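Local atomic coordinates of putative Oleoyl-[acyl-carrier protein] thioesterase (Lactobacillus plantarum, PDB entry 2OWN), a protein that probably hydrolyses the thioester bond of oleoyl-acyl carrier protein and related acyl-ACPs, releasing the free fatty acid. Residues P93-R98 / T114-M119; V189-A194 / A221-L226; A194-Q199 / I252-L257; V203-R208 / C248-Q253. All coordinates share one frame; numbering follows the deposited sequence.

Contact 1: P93-R98 / T114-M119; sequences PYFAYR and TSIWVM
Strands 95-98 and 114-119 run antiparallel as the two arms of a beta hairpin, their axes approaching to 4.6 Å with an angle of 147° between their directions. Ala96 and Trp117 form a regular hydrogen-bonded pair, Ala96 N reaching Trp117 O at 2.9 Å and Trp117 N returning to Ala96 O at 3.0 Å, both within the carbonyl plane. On the face of Phe95, Tyr97, Ile116 and Val118, Phe95 CD1 touches Val118 CG1 (3.4 Å) and, from another direction, Ile116 CG2 (3.6 Å). Ile116 CD1 meets the edge of the Tyr97 ring, whose OH extends to Thr114 CG2. The other face is more polar. Ser115 holds OG between its own N and carbonyl carbon (chi1 59°), from where OG donates to Arg98 O at 2.7 Å and accepts from Trp117 NE1 at 3.1 Å. The indole N-H side also lies against the Arg98 chain, whose CB and CD pass near NE1, while the guanidinium forms a cation-pi contact with Tyr138. One buried hydroxyl thus serves as donor and acceptor at once, satisfying the indole N-H and reinforcing the backbone pairing in this N-terminal hot-dog sheet.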
loop_
_atom_site.group_PDB
_atom_site.type_symbol
_atom_site.label_atom_id
_atom_site.label_comp_id
_atom_site.label_asym_id
_atom_site.label_seq_id
_atom_site.Cartn_x
_atom_site.Cartn_y
_atom_site.Cartn_z
ATOM N N PRO B 93 -17.220 9.227 -29.252
ATOM C CA PRO B 93 -16.234 8.499 -30.109
ATOM C C PRO B 93 -14.804 8.215 -29.566
ATOM O O PRO B 93 -14.242 7.167 -29.910
ATOM C CB PRO B 93 -16.151 9.394 -31.352
ATOM C CG PRO B 93 -17.517 9.936 -31.471
ATOM C CD PRO B 93 -17.912 10.258 -30.054
ATOM N N TYR B 94 -14.277 9.109 -28.714
ATOM C CA TYR B 94 -12.927 9.002 -28.104
ATOM C C TYR B 94 -12.859 8.901 -26.556
ATOM O O TYR B 94 -12.034 8.128 -26.048
ATOM C CB TYR B 94 -12.064 10.177 -28.589
ATOM C CG TYR B 94 -11.790 10.139 -30.077
ATOM C CD1 TYR B 94 -12.667 10.760 -30.998
ATOM C CD2 TYR B 94 -10.658 9.455 -30.588
ATOM C CE1 TYR B 94 -12.413 10.716 -32.413
ATOM C CE2 TYR B 94 -10.392 9.401 -31.998
ATOM C CZ TYR B 94 -11.272 10.034 -32.900
ATOM O OH TYR B 94 -11.023 9.982 -34.254
ATOM N N PHE B 95 -13.721 9.647 -25.844
ATOM C CA PHE B 95 -13.756 9.709 -24.355
ATOM C C PHE B 95 -14.925 8.947 -23.701
ATOM O O PHE B 95 -16.042 8.967 -24.226
ATOM C CB PHE B 95 -13.800 11.177 -23.893
ATOM C CG PHE B 95 -12.714 12.027 -24.488
ATOM C CD1 PHE B 95 -11.423 12.040 -23.923
ATOM C CD2 PHE B 95 -12.966 12.807 -25.638
ATOM C CE1 PHE B 95 -10.376 12.834 -24.493
ATOM C CE2 PHE B 95 -11.938 13.614 -26.227
ATOM C CZ PHE B 95 -10.634 13.626 -25.646
ATOM N N ALA B 96 -14.639 8.287 -22.566
ATOM C CA ALA B 96 -15.598 7.513 -21.754
ATOM C C ALA B 96 -15.732 8.181 -20.379
ATOM O O ALA B 96 -14.715 8.454 -19.747
ATOM C CB ALA B 96 -15.124 6.083 -21.596
ATOM N N TYR B 97 -16.973 8.420 -19.930
ATOM C CA TYR B 97 -17.298 9.062 -18.636
ATOM C C TYR B 97 -17.683 7.990 -17.598
ATOM O O TYR B 97 -18.707 7.328 -17.773
ATOM C CB TYR B 97 -18.416 10.098 -18.839
ATOM C CG TYR B 97 -18.863 10.833 -17.589
ATOM C CD1 TYR B 97 -17.979 11.712 -16.916
ATOM C CD2 TYR B 97 -20.187 10.704 -17.093
ATOM C CE1 TYR B 97 -18.392 12.424 -15.741
ATOM C CE2 TYR B 97 -20.616 11.414 -15.923
ATOM C CZ TYR B 97 -19.709 12.269 -15.255
ATOM O OH TYR B 97 -20.122 12.949 -14.137
ATOM N N ARG B 98 -16.869 7.846 -16.536
ATOM C CA ARG B 98 -17.075 6.859 -15.457
ATOM C C ARG B 98 -17.205 7.527 -14.079
ATOM O O ARG B 98 -16.337 8.324 -13.691
ATOM C CB ARG B 98 -15.934 5.847 -15.485
ATOM C CG ARG B 98 -15.980 4.729 -14.419
ATOM C CD ARG B 98 -15.003 3.597 -14.743
ATOM N NE ARG B 98 -15.563 2.755 -15.806
ATOM C CZ ARG B 98 -16.283 1.633 -15.651
ATOM N NH1 ARG B 98 -16.559 1.097 -14.449
ATOM N NH2 ARG B 98 -16.730 1.010 -16.746
ATOM N N THR B 114 -15.657 11.431 -10.336
ATOM C CA THR B 114 -16.005 11.505 -11.765
ATOM C C THR B 114 -14.659 11.357 -12.489
ATOM O O THR B 114 -13.612 11.735 -11.936
ATOM C CB THR B 114 -16.760 12.793 -12.179
ATOM O OG1 THR B 114 -15.951 13.954 -11.967
ATOM C CG2 THR B 114 -18.060 12.922 -11.404
ATOM N N SER B 115 -14.685 10.800 -13.700
ATOM C CA SER B 115 -13.463 10.576 -14.491
ATOM C C SER B 115 -13.668 10.446 -15.996
ATOM O O SER B 115 -14.772 10.146 -16.439
ATOM C CB SER B 115 -12.786 9.296 -13.995
ATOM O OG SER B 115 -13.675 8.205 -14.121
ATOM N N ILE B 116 -12.568 10.648 -16.735
ATOM C CA ILE B 116 -12.496 10.544 -18.198
ATOM C C ILE B 116 -11.420 9.493 -18.541
ATOM O O ILE B 116 -10.325 9.523 -17.961
ATOM C CB ILE B 116 -12.194 11.907 -18.881
ATOM C CG1 ILE B 116 -13.255 12.966 -18.536
ATOM C CG2 ILE B 116 -12.116 11.762 -20.415
ATOM C CD1 ILE B 116 -14.673 12.668 -19.017
ATOM N N TRP B 117 -11.755 8.586 -19.469
ATOM C CA TRP B 117 -10.883 7.500 -19.944
ATOM C C TRP B 117 -10.813 7.484 -21.481
ATOM O O TRP B 117 -11.816 7.778 -22.138
ATOM C CB TRP B 117 -11.421 6.155 -19.467
ATOM C CG TRP B 117 -11.491 5.956 -17.982
ATOM C CD1 TRP B 117 -12.442 6.445 -17.129
ATOM C CD2 TRP B 117 -10.619 5.145 -17.185
ATOM N NE1 TRP B 117 -12.189 6.027 -15.844
ATOM C CE2 TRP B 117 -11.087 5.221 -15.842
ATOM C CE3 TRP B 117 -9.470 4.369 -17.467
ATOM C CZ2 TRP B 117 -10.446 4.551 -14.765
ATOM C CZ3 TRP B 117 -8.822 3.683 -16.393
ATOM C CH2 TRP B 117 -9.323 3.788 -15.054
ATOM N N VAL B 118 -9.648 7.108 -22.023
ATOM C CA VAL B 118 -9.381 7.005 -23.482
ATOM C C VAL B 118 -8.727 5.651 -23.832
ATOM O O VAL B 118 -8.013 5.082 -22.991
ATOM C CB VAL B 118 -8.492 8.172 -23.989
ATOM C CG1 VAL B 118 -9.211 9.498 -23.811
ATOM C CG2 VAL B 118 -7.127 8.203 -23.288
HETATM N N MSE B 119 -8.975 5.149 -25.055
HETATM C CA MSE B 119 -8.384 3.877 -25.514
HETATM C C MSE B 119 -7.061 4.147 -26.233
HETATM O O MSE B 119 -7.056 4.805 -27.283
HETATM C CB MSE B 119 -9.309 3.063 -26.413
HETATM C CG MSE B 119 -10.661 2.768 -25.802
HETATM SE SE MSE B 119 -11.424 1.117 -26.495
HETATM C CE MSE B 119 -10.307 -0.088 -25.459
#

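Contact 2: V189-A194 / A221-L226; sequences VDTLPA and AHANIL
This is helix-on-sheet packing without a direct hydrogen bond: the C-terminal turn of helix 184-191 and the residues after it rest on strand 218-227 within the C-terminal hot-dog domain, where the sheet wraps around the helix. Alternate residues Ala221, Ala223 and Ile225 turn their side chains toward the helix, whereas His222 points away and binds Glu241 and Thr163. Thr191 carries the centre. With CG2 anti to the backbone N, the methyl presses on Ala223 CB at 3.4 Å, tighter than usual van der Waals contact, and OG1 comes to 3.3 Å from Ala221 CB. Small alanines let the helix approach closely here. Leu192 extends the contact along the strand: its CD2 crosses obliquely to Ile225 CG1 at 3.8 Å and lies 4.1 Å from Ala223 CB. Water 1 supplies the polar link, donating to Thr191 OG1 at 2.9 Å and to His222 O at 2.8 Å. Beyond the pair, Thr191 OG1 bonds to Trp187 O within the helix, and Asp190 reaches Phe170 of the second subunit. The hydroxyl is therefore gripped twice, donating to its own helix and accepting from the water, which fixes its rotation and leaves the methyl as the branch pressed against the strand: a buried polar group satisfied without breaking the apolar seam.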
loop_
_atom_site.group_PDB
_atom_site.type_symbol
_atom_site.label_atom_id
_atom_site.label_comp_id
_atom_site.label_asym_id
_atom_site.label_seq_id
_atom_site.Cartn_x
_atom_site.Cartn_y
_atom_site.Cartn_z
ATOM N N VAL B 189 0.948 13.945 -2.073
ATOM C CA VAL B 189 0.619 14.203 -0.653
ATOM C C VAL B 189 1.890 14.334 0.197
ATOM O O VAL B 189 1.957 15.254 1.015
ATOM C CB VAL B 189 -0.389 13.161 -0.074
ATOM C CG1 VAL B 189 -0.696 13.444 1.397
ATOM C CG2 VAL B 189 -1.680 13.191 -0.904
ATOM N N ASP B 190 2.870 13.433 -0.001
ATOM C CA ASP B 190 4.158 13.482 0.740
ATOM C C ASP B 190 4.991 14.760 0.451
ATOM O O ASP B 190 5.856 15.095 1.267
ATOM C CB ASP B 190 5.021 12.233 0.522
ATOM C CG ASP B 190 6.258 12.221 1.399
ATOM O OD1 ASP B 190 6.089 12.236 2.640
ATOM O OD2 ASP B 190 7.368 12.306 0.835
ATOM N N THR B 191 4.772 15.443 -0.694
ATOM C CA THR B 191 5.450 16.742 -1.002
ATOM C C THR B 191 5.166 17.772 0.115
ATOM O O THR B 191 6.064 18.535 0.484
ATOM C CB THR B 191 5.029 17.346 -2.368
ATOM O OG1 THR B 191 5.239 16.387 -3.408
ATOM C CG2 THR B 191 5.828 18.637 -2.700
ATOM N N LEU B 192 3.932 17.745 0.650
ATOM C CA LEU B 192 3.494 18.617 1.741
ATOM C C LEU B 192 4.057 18.075 3.072
ATOM O O LEU B 192 4.126 16.845 3.238
ATOM C CB LEU B 192 1.969 18.678 1.821
ATOM C CG LEU B 192 1.226 19.197 0.583
ATOM C CD1 LEU B 192 -0.277 18.945 0.712
ATOM C CD2 LEU B 192 1.527 20.672 0.331
ATOM N N PRO B 193 4.417 18.969 4.027
ATOM C CA PRO B 193 4.978 18.494 5.296
ATOM C C PRO B 193 3.902 17.929 6.245
ATOM O O PRO B 193 2.712 18.277 6.109
ATOM C CB PRO B 193 5.614 19.758 5.872
ATOM C CG PRO B 193 4.735 20.838 5.402
ATOM C CD PRO B 193 4.283 20.443 4.035
ATOM N N ALA B 194 4.328 17.061 7.172
ATOM C CA ALA B 194 3.446 16.451 8.201
ATOM C C ALA B 194 2.685 17.505 9.039
ATOM O O ALA B 194 1.532 17.255 9.393
ATOM C CB ALA B 194 4.223 15.475 9.119
ATOM N N ALA B 221 8.453 16.178 -7.889
ATOM C CA ALA B 221 7.138 16.586 -7.381
ATOM C C ALA B 221 7.242 17.998 -6.847
ATOM O O ALA B 221 8.135 18.270 -6.046
ATOM C CB ALA B 221 6.661 15.651 -6.280
ATOM N N HIS B 222 6.342 18.878 -7.291
ATOM C CA HIS B 222 6.293 20.283 -6.868
ATOM C C HIS B 222 4.955 20.566 -6.187
ATOM O O HIS B 222 3.964 19.924 -6.524
ATOM C CB HIS B 222 6.472 21.230 -8.045
ATOM C CG HIS B 222 7.714 21.002 -8.841
ATOM N ND1 HIS B 222 8.940 21.500 -8.460
ATOM C CD2 HIS B 222 7.913 20.370 -10.021
ATOM C CE1 HIS B 222 9.847 21.158 -9.357
ATOM N NE2 HIS B 222 9.248 20.476 -10.316
ATOM N N ALA B 223 4.941 21.504 -5.231
ATOM C CA ALA B 223 3.719 21.914 -4.505
ATOM C C ALA B 223 3.766 23.364 -3.995
ATOM O O ALA B 223 4.811 23.808 -3.500
ATOM C CB ALA B 223 3.407 20.961 -3.345
ATOM N N ASN B 224 2.648 24.080 -4.179
ATOM C CA ASN B 224 2.419 25.454 -3.717
ATOM C C ASN B 224 1.226 25.430 -2.788
ATOM O O ASN B 224 0.172 24.950 -3.202
ATOM C CB ASN B 224 2.089 26.416 -4.879
ATOM C CG ASN B 224 3.272 26.704 -5.783
ATOM O OD1 ASN B 224 4.399 26.839 -5.323
ATOM N ND2 ASN B 224 3.002 26.878 -7.073
ATOM N N ILE B 225 1.392 25.913 -1.556
ATOM C CA ILE B 225 0.322 26.002 -0.558
ATOM C C ILE B 225 -0.210 27.413 -0.795
ATOM O O ILE B 225 0.514 28.397 -0.550
ATOM C CB ILE B 225 0.819 25.806 0.887
ATOM C CG1 ILE B 225 1.515 24.440 1.040
ATOM C CG2 ILE B 225 -0.363 25.953 1.876
ATOM C CD1 ILE B 225 2.133 24.210 2.410
ATOM N N LEU B 226 -1.457 27.501 -1.262
ATOM C CA LEU B 226 -2.122 28.762 -1.623
ATOM C C LEU B 226 -3.319 29.119 -0.741
ATOM O O LEU B 226 -3.955 28.208 -0.189
ATOM C CB LEU B 226 -2.626 28.644 -3.067
ATOM C CG LEU B 226 -1.597 28.317 -4.159
ATOM C CD1 LEU B 226 -2.305 27.974 -5.468
ATOM C CD2 LEU B 226 -0.593 29.452 -4.340
HETATM O O HOH W 1 3.444 17.447 -5.398
#

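Contact 3: A194-Q199 / I252-L257; sequences ATFLLQ and IQWRTL
Gln199 and Leu257 clasp each other through two hydrogen bonds. Leu257 N donates to Gln199 O at 2.9 Å in a nearly straight bond (172°), though it approaches from well above the carbonyl plane. In return, Gln199 NE2 donates to Leu257 O at 3.0 Å, the acceptor lying in the plane of the amide. An extended side chain with CG anti to the backbone N (chi1 -159°) carries the amide there, sliding past Leu257 in the opposite direction. Next to this clasp, Leu257 CB and CG cover the Gln199 carbonyl. Farther along, Phe196 swings out from helix 194-197 with CG anti to N and sets its CE1-CZ edge on the face of Trp254. In this T-shaped stack the planes are 88° apart and the Phe196 ring centroid is 4.9 Å from that of the five-membered ring of Trp254. CE1 stands over the centre of the indole, 3.6 Å from Trp254 CE2, while Ile252 CG2 covers the opposite face nearer the rim. Leu197 CD2 touches Trp254 CH2 at 3.7 Å. Trp254 NE1 bonds to Thr236, so the indole, sandwiched on both faces and held at its polar edge, ties the short helix to strand 246-256 of the C-terminal hot-dog domain, which probably limits its rotation.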
loop_
_atom_site.group_PDB
_atom_site.type_symbol
_atom_site.label_atom_id
_atom_site.label_comp_id
_atom_site.label_asym_id
_atom_site.label_seq_id
_atom_site.Cartn_x
_atom_site.Cartn_y
_atom_site.Cartn_z
ATOM N N ALA B 194 4.328 17.061 7.172
ATOM C CA ALA B 194 3.446 16.451 8.201
ATOM C C ALA B 194 2.685 17.505 9.039
ATOM O O ALA B 194 1.532 17.255 9.393
ATOM C CB ALA B 194 4.223 15.475 9.119
ATOM N N THR B 195 3.312 18.667 9.304
ATOM C CA THR B 195 2.677 19.803 10.039
ATOM C C THR B 195 1.424 20.337 9.298
ATOM O O THR B 195 0.468 20.768 9.950
ATOM C CB THR B 195 3.643 20.976 10.336
ATOM O OG1 THR B 195 4.213 21.456 9.114
ATOM C CG2 THR B 195 4.754 20.537 11.287
ATOM N N PHE B 196 1.453 20.310 7.957
ATOM C CA PHE B 196 0.303 20.683 7.120
ATOM C C PHE B 196 -0.723 19.531 7.127
ATOM O O PHE B 196 -1.906 19.760 7.376
ATOM C CB PHE B 196 0.712 21.010 5.671
ATOM C CG PHE B 196 -0.447 21.386 4.790
ATOM C CD1 PHE B 196 -1.161 20.389 4.085
ATOM C CD2 PHE B 196 -0.864 22.721 4.689
ATOM C CE1 PHE B 196 -2.281 20.720 3.285
ATOM C CE2 PHE B 196 -1.990 23.084 3.874
ATOM C CZ PHE B 196 -2.697 22.079 3.166
ATOM N N LEU B 197 -0.256 18.323 6.790
ATOM C CA LEU B 197 -1.116 17.106 6.680
ATOM C C LEU B 197 -1.877 16.733 7.948
ATOM O O LEU B 197 -3.027 16.300 7.852
ATOM C CB LEU B 197 -0.304 15.895 6.175
ATOM C CG LEU B 197 0.320 16.019 4.774
ATOM C CD1 LEU B 197 1.245 14.838 4.503
ATOM C CD2 LEU B 197 -0.755 16.139 3.704
ATOM N N LEU B 198 -1.231 16.914 9.106
ATOM C CA LEU B 198 -1.848 16.630 10.419
ATOM C C LEU B 198 -2.918 17.644 10.875
ATOM O O LEU B 198 -3.607 17.349 11.852
ATOM C CB LEU B 198 -0.772 16.424 11.510
ATOM C CG LEU B 198 0.076 15.149 11.347
ATOM C CD1 LEU B 198 1.298 15.197 12.275
ATOM C CD2 LEU B 198 -0.754 13.855 11.563
ATOM N N GLN B 199 -3.062 18.802 10.206
ATOM C CA GLN B 199 -4.102 19.800 10.557
ATOM C C GLN B 199 -4.972 20.230 9.347
ATOM O O GLN B 199 -5.529 21.336 9.325
ATOM C CB GLN B 199 -3.440 20.969 11.295
ATOM C CG GLN B 199 -4.418 21.799 12.155
ATOM C CD GLN B 199 -3.781 22.759 13.118
ATOM O OE1 GLN B 199 -2.551 22.839 13.263
ATOM N NE2 GLN B 199 -4.638 23.518 13.794
ATOM N N ILE B 252 -5.698 20.381 -5.009
ATOM C CA ILE B 252 -6.413 19.814 -3.858
ATOM C C ILE B 252 -6.957 20.943 -2.982
ATOM O O ILE B 252 -6.228 21.898 -2.693
ATOM C CB ILE B 252 -5.514 18.876 -2.995
ATOM C CG1 ILE B 252 -4.885 17.760 -3.839
ATOM C CG2 ILE B 252 -6.314 18.251 -1.824
ATOM C CD1 ILE B 252 -3.921 16.866 -3.064
ATOM N N GLN B 253 -8.228 20.819 -2.587
ATOM C CA GLN B 253 -8.900 21.746 -1.684
ATOM C C GLN B 253 -8.932 21.016 -0.335
ATOM O O GLN B 253 -9.331 19.834 -0.272
ATOM C CB GLN B 253 -10.302 22.107 -2.183
ATOM C CG GLN B 253 -10.349 22.671 -3.632
ATOM C CD GLN B 253 -9.561 23.969 -3.845
ATOM O OE1 GLN B 253 -9.177 24.652 -2.897
ATOM N NE2 GLN B 253 -9.349 24.324 -5.108
ATOM N N TRP B 254 -8.490 21.711 0.722
ATOM C CA TRP B 254 -8.412 21.182 2.087
ATOM C C TRP B 254 -9.173 22.027 3.083
ATOM O O TRP B 254 -9.262 23.225 2.877
ATOM C CB TRP B 254 -6.964 21.207 2.575
ATOM C CG TRP B 254 -5.972 20.479 1.776
ATOM C CD1 TRP B 254 -5.339 20.940 0.671
ATOM C CD2 TRP B 254 -5.414 19.188 2.057
ATOM N NE1 TRP B 254 -4.441 20.011 0.223
ATOM C CE2 TRP B 254 -4.470 18.916 1.032
ATOM C CE3 TRP B 254 -5.636 18.217 3.058
ATOM C CZ2 TRP B 254 -3.711 17.716 0.981
ATOM C CZ3 TRP B 254 -4.896 17.006 3.014
ATOM C CH2 TRP B 254 -3.936 16.770 1.970
ATOM N N ARG B 255 -9.655 21.407 4.168
ATOM C CA ARG B 255 -10.347 22.105 5.267
ATOM C C ARG B 255 -9.329 22.182 6.407
ATOM O O ARG B 255 -8.806 21.148 6.814
ATOM C CB ARG B 255 -11.600 21.373 5.750
ATOM C CG ARG B 255 -12.420 22.191 6.759
ATOM C CD ARG B 255 -13.712 21.525 7.199
ATOM N NE ARG B 255 -13.505 20.343 8.046
ATOM C CZ ARG B 255 -13.395 19.061 7.654
ATOM N NH1 ARG B 255 -13.438 18.682 6.359
ATOM N NH2 ARG B 255 -13.220 18.120 8.596
ATOM N N THR B 256 -9.079 23.386 6.923
ATOM C CA THR B 256 -8.141 23.613 8.038
ATOM C C THR B 256 -8.846 23.196 9.333
ATOM O O THR B 256 -9.941 23.695 9.629
ATOM C CB THR B 256 -7.668 25.066 8.094
ATOM O OG1 THR B 256 -7.047 25.388 6.844
ATOM C CG2 THR B 256 -6.662 25.312 9.243
ATOM N N LEU B 257 -8.222 22.272 10.071
ATOM C CA LEU B 257 -8.757 21.759 11.331
ATOM C C LEU B 257 -8.412 22.728 12.478
ATOM O O LEU B 257 -7.344 23.377 12.415
ATOM C CB LEU B 257 -8.215 20.355 11.633
ATOM C CG LEU B 257 -8.472 19.282 10.565
ATOM C CD1 LEU B 257 -7.773 17.986 10.944
ATOM C CD2 LEU B 257 -9.971 19.030 10.309
#

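Contact 4: V203-R208 / C248-Q253; sequences VHVDVR and CEVTIQ. With SO4 (sulfate ion), chain O.
Seven backbone hydrogen bonds join strands 203-208 and 248-253, which run almost exactly antiparallel at 175°. Asp206 pairs with Thr251 and Arg208 with Glu249 in regular hydrogen-bonded pairs; Asp206 N and Arg208 N sit nearly on the C=O axes of Thr251 O and Glu249 O, each 2.9 Å away. At the other end the ladder carries a classic beta bulge. Gln253 O accepts from two consecutive donors, Val203 N in its carbonyl plane at 2.9 Å and His204 N from above that plane at 3.1 Å. Between these rungs, the apolar face of Val205, Val207, Val250 and Ile252 packs branch to branch: Val207 CG1 meets both Val250 CG2 and Cys248 SG at 3.6 Å, while Val205 CG2 lies beside Ile252 CG2. Helix 184-191 covers this layer, with Phe185 over Val205 and Val207 and Leu188 on Val250.

The other face is polar. His204 and Gln253 touch through their CB atoms at 3.8 Å, and water 2 bonds His204 ND1 in the plane of the imidazole and donates to Thr251 O. Loop residues position the rest: Ile153 N bonds Thr251 OG1, and Phe155 N bonds Glu249 OE2. Arg208 bends at chi2 (-73°), with NH1 weakly bonded to Val207 O; its NH2 makes a weak bond (3.4 Å) to O1 of a sulfate probably left by the crystallisation liquor, and Gln67 holds the same ion. A hot-dog sheet is thus given two chemistries, an apolar face against its helix and a charged one under the linking loop, where Glu210 beside Glu249 might raise a carboxylate's proton affinity.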
loop_
_atom_site.group_PDB
_atom_site.type_symbol
_atom_site.label_atom_id
_atom_site.label_comp_id
_atom_site.label_asym_id
_atom_site.label_seq_id
_atom_site.Cartn_x
_atom_site.Cartn_y
_atom_site.Cartn_z
ATOM N N VAL B 203 -11.093 17.912 0.997
ATOM C CA VAL B 203 -12.408 18.411 0.580
ATOM C C VAL B 203 -12.637 18.069 -0.901
ATOM O O VAL B 203 -13.707 17.547 -1.246
ATOM C CB VAL B 203 -12.563 19.945 0.838
ATOM C CG1 VAL B 203 -13.918 20.476 0.372
ATOM C CG2 VAL B 203 -12.386 20.244 2.315
ATOM N N HIS B 204 -11.655 18.387 -1.758
ATOM C CA HIS B 204 -11.743 18.148 -3.201
ATOM C C HIS B 204 -10.373 17.878 -3.842
ATOM O O HIS B 204 -9.362 18.358 -3.327
ATOM C CB HIS B 204 -12.393 19.386 -3.839
ATOM C CG HIS B 204 -13.075 19.120 -5.138
ATOM N ND1 HIS B 204 -12.430 19.132 -6.357
ATOM C CD2 HIS B 204 -14.374 18.850 -5.399
ATOM C CE1 HIS B 204 -13.310 18.862 -7.308
ATOM N NE2 HIS B 204 -14.492 18.690 -6.752
ATOM N N VAL B 205 -10.350 17.091 -4.926
ATOM C CA VAL B 205 -9.129 16.762 -5.694
ATOM C C VAL B 205 -9.420 16.716 -7.215
ATOM O O VAL B 205 -10.392 16.080 -7.618
ATOM C CB VAL B 205 -8.504 15.390 -5.287
ATOM C CG1 VAL B 205 -7.195 15.131 -6.041
ATOM C CG2 VAL B 205 -8.247 15.292 -3.767
ATOM N N ASP B 206 -8.599 17.416 -8.013
ATOM C CA ASP B 206 -8.640 17.409 -9.494
ATOM C C ASP B 206 -7.328 16.840 -9.969
ATOM O O ASP B 206 -6.302 17.268 -9.459
ATOM C CB ASP B 206 -8.742 18.801 -10.089
ATOM C CG ASP B 206 -10.019 19.489 -9.761
ATOM O OD1 ASP B 206 -11.067 18.826 -9.596
ATOM O OD2 ASP B 206 -9.963 20.728 -9.759
ATOM N N VAL B 207 -7.353 15.907 -10.927
ATOM C CA VAL B 207 -6.133 15.292 -11.482
ATOM C C VAL B 207 -6.191 15.283 -13.011
ATOM O O VAL B 207 -7.251 15.033 -13.565
ATOM C CB VAL B 207 -5.936 13.824 -11.001
ATOM C CG1 VAL B 207 -4.557 13.296 -11.413
ATOM C CG2 VAL B 207 -6.070 13.705 -9.490
ATOM N N ARG B 208 -5.060 15.587 -13.654
ATOM C CA ARG B 208 -4.874 15.540 -15.117
ATOM C C ARG B 208 -3.595 14.738 -15.357
ATOM O O ARG B 208 -2.558 15.136 -14.829
ATOM C CB ARG B 208 -4.738 16.938 -15.723
ATOM C CG ARG B 208 -6.005 17.778 -15.751
ATOM C CD ARG B 208 -6.983 17.284 -16.784
ATOM N NE ARG B 208 -8.182 18.129 -16.869
ATOM C CZ ARG B 208 -9.273 18.052 -16.088
ATOM N NH1 ARG B 208 -9.392 17.162 -15.089
ATOM N NH2 ARG B 208 -10.283 18.902 -16.302
ATOM N N CYS B 248 1.837 14.701 -14.398
ATOM C CA CYS B 248 0.574 14.864 -13.674
ATOM C C CYS B 248 0.425 16.258 -13.039
ATOM O O CYS B 248 1.390 16.740 -12.437
ATOM C CB CYS B 248 0.503 13.778 -12.598
ATOM S SG CYS B 248 -0.951 13.704 -11.575
ATOM N N GLU B 249 -0.733 16.906 -13.240
ATOM C CA GLU B 249 -1.085 18.228 -12.637
ATOM C C GLU B 249 -2.283 17.997 -11.728
ATOM O O GLU B 249 -3.281 17.401 -12.169
ATOM C CB GLU B 249 -1.364 19.330 -13.663
ATOM C CG GLU B 249 -0.111 19.992 -14.221
ATOM C CD GLU B 249 -0.422 21.197 -15.092
ATOM O OE1 GLU B 249 -1.197 21.043 -16.062
ATOM O OE2 GLU B 249 0.153 22.284 -14.838
ATOM N N VAL B 250 -2.173 18.445 -10.465
ATOM C CA VAL B 250 -3.207 18.255 -9.435
ATOM C C VAL B 250 -3.459 19.488 -8.555
ATOM O O VAL B 250 -2.513 20.198 -8.185
ATOM C CB VAL B 250 -2.847 17.013 -8.528
ATOM C CG1 VAL B 250 -3.798 16.830 -7.303
ATOM C CG2 VAL B 250 -2.792 15.726 -9.352
ATOM N N THR B 251 -4.740 19.738 -8.264
ATOM C CA THR B 251 -5.175 20.811 -7.361
ATOM C C THR B 251 -6.040 20.143 -6.281
ATOM O O THR B 251 -6.980 19.423 -6.616
ATOM C CB THR B 251 -5.871 21.953 -8.082
ATOM O OG1 THR B 251 -4.922 22.575 -8.957
ATOM C CG2 THR B 251 -6.364 22.998 -7.077
ATOM N N ILE B 252 -5.698 20.381 -5.009
ATOM C CA ILE B 252 -6.413 19.814 -3.858
ATOM C C ILE B 252 -6.957 20.943 -2.982
ATOM O O ILE B 252 -6.228 21.898 -2.693
ATOM C CB ILE B 252 -5.514 18.876 -2.995
ATOM C CG1 ILE B 252 -4.885 17.760 -3.839
ATOM C CG2 ILE B 252 -6.314 18.251 -1.824
ATOM C CD1 ILE B 252 -3.921 16.866 -3.064
ATOM N N GLN B 253 -8.228 20.819 -2.587
ATOM C CA GLN B 253 -8.900 21.746 -1.684
ATOM C C GLN B 253 -8.932 21.016 -0.335
ATOM O O GLN B 253 -9.331 19.834 -0.272
ATOM C CB GLN B 253 -10.302 22.107 -2.183
ATOM C CG GLN B 253 -10.349 22.671 -3.632
ATOM C CD GLN B 253 -9.561 23.969 -3.845
ATOM O OE1 GLN B 253 -9.177 24.652 -2.897
ATOM N NE2 GLN B 253 -9.349 24.324 -5.108
HETATM S S SO4 O . -10.080 19.351 -20.619
HETATM O O1 SO4 O . -10.530 20.068 -19.439
HETATM O O2 SO4 O . -8.698 18.928 -20.411
HETATM O O3 SO4 O . -10.940 18.188 -20.816
HETATM O O4 SO4 O . -10.172 20.203 -21.799
HETATM O O HOH W 2 -9.619 20.180 -6.280
#

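Two hot-dog sequence families, one after the other in the chain, frame these contacts: contact 1 belongs to the N-terminal one, contacts 2, 3 and 4 to the C-terminal one. Contacts 1 and 4 lie 18 Å apart between centres, yet strand 61-72 pairs with both 109-121 and 200-209 and so bridges them; Gln67 on it bonds the backbone of Ile116 and also holds the sulfate near Arg208. Contacts 2 and 3, with centres 10 Å apart, merge through Leu192 CD1 against Trp254 CZ2 (3.7 Å) and both reach the second subunit. Contact 3 shares Ile252 and Gln253 with contact 4. An unidentified molecule, probably from the crystallisation liquor, lies about 3 Å from the Arg98 side chain (nearest atoms) and may mark a pocket.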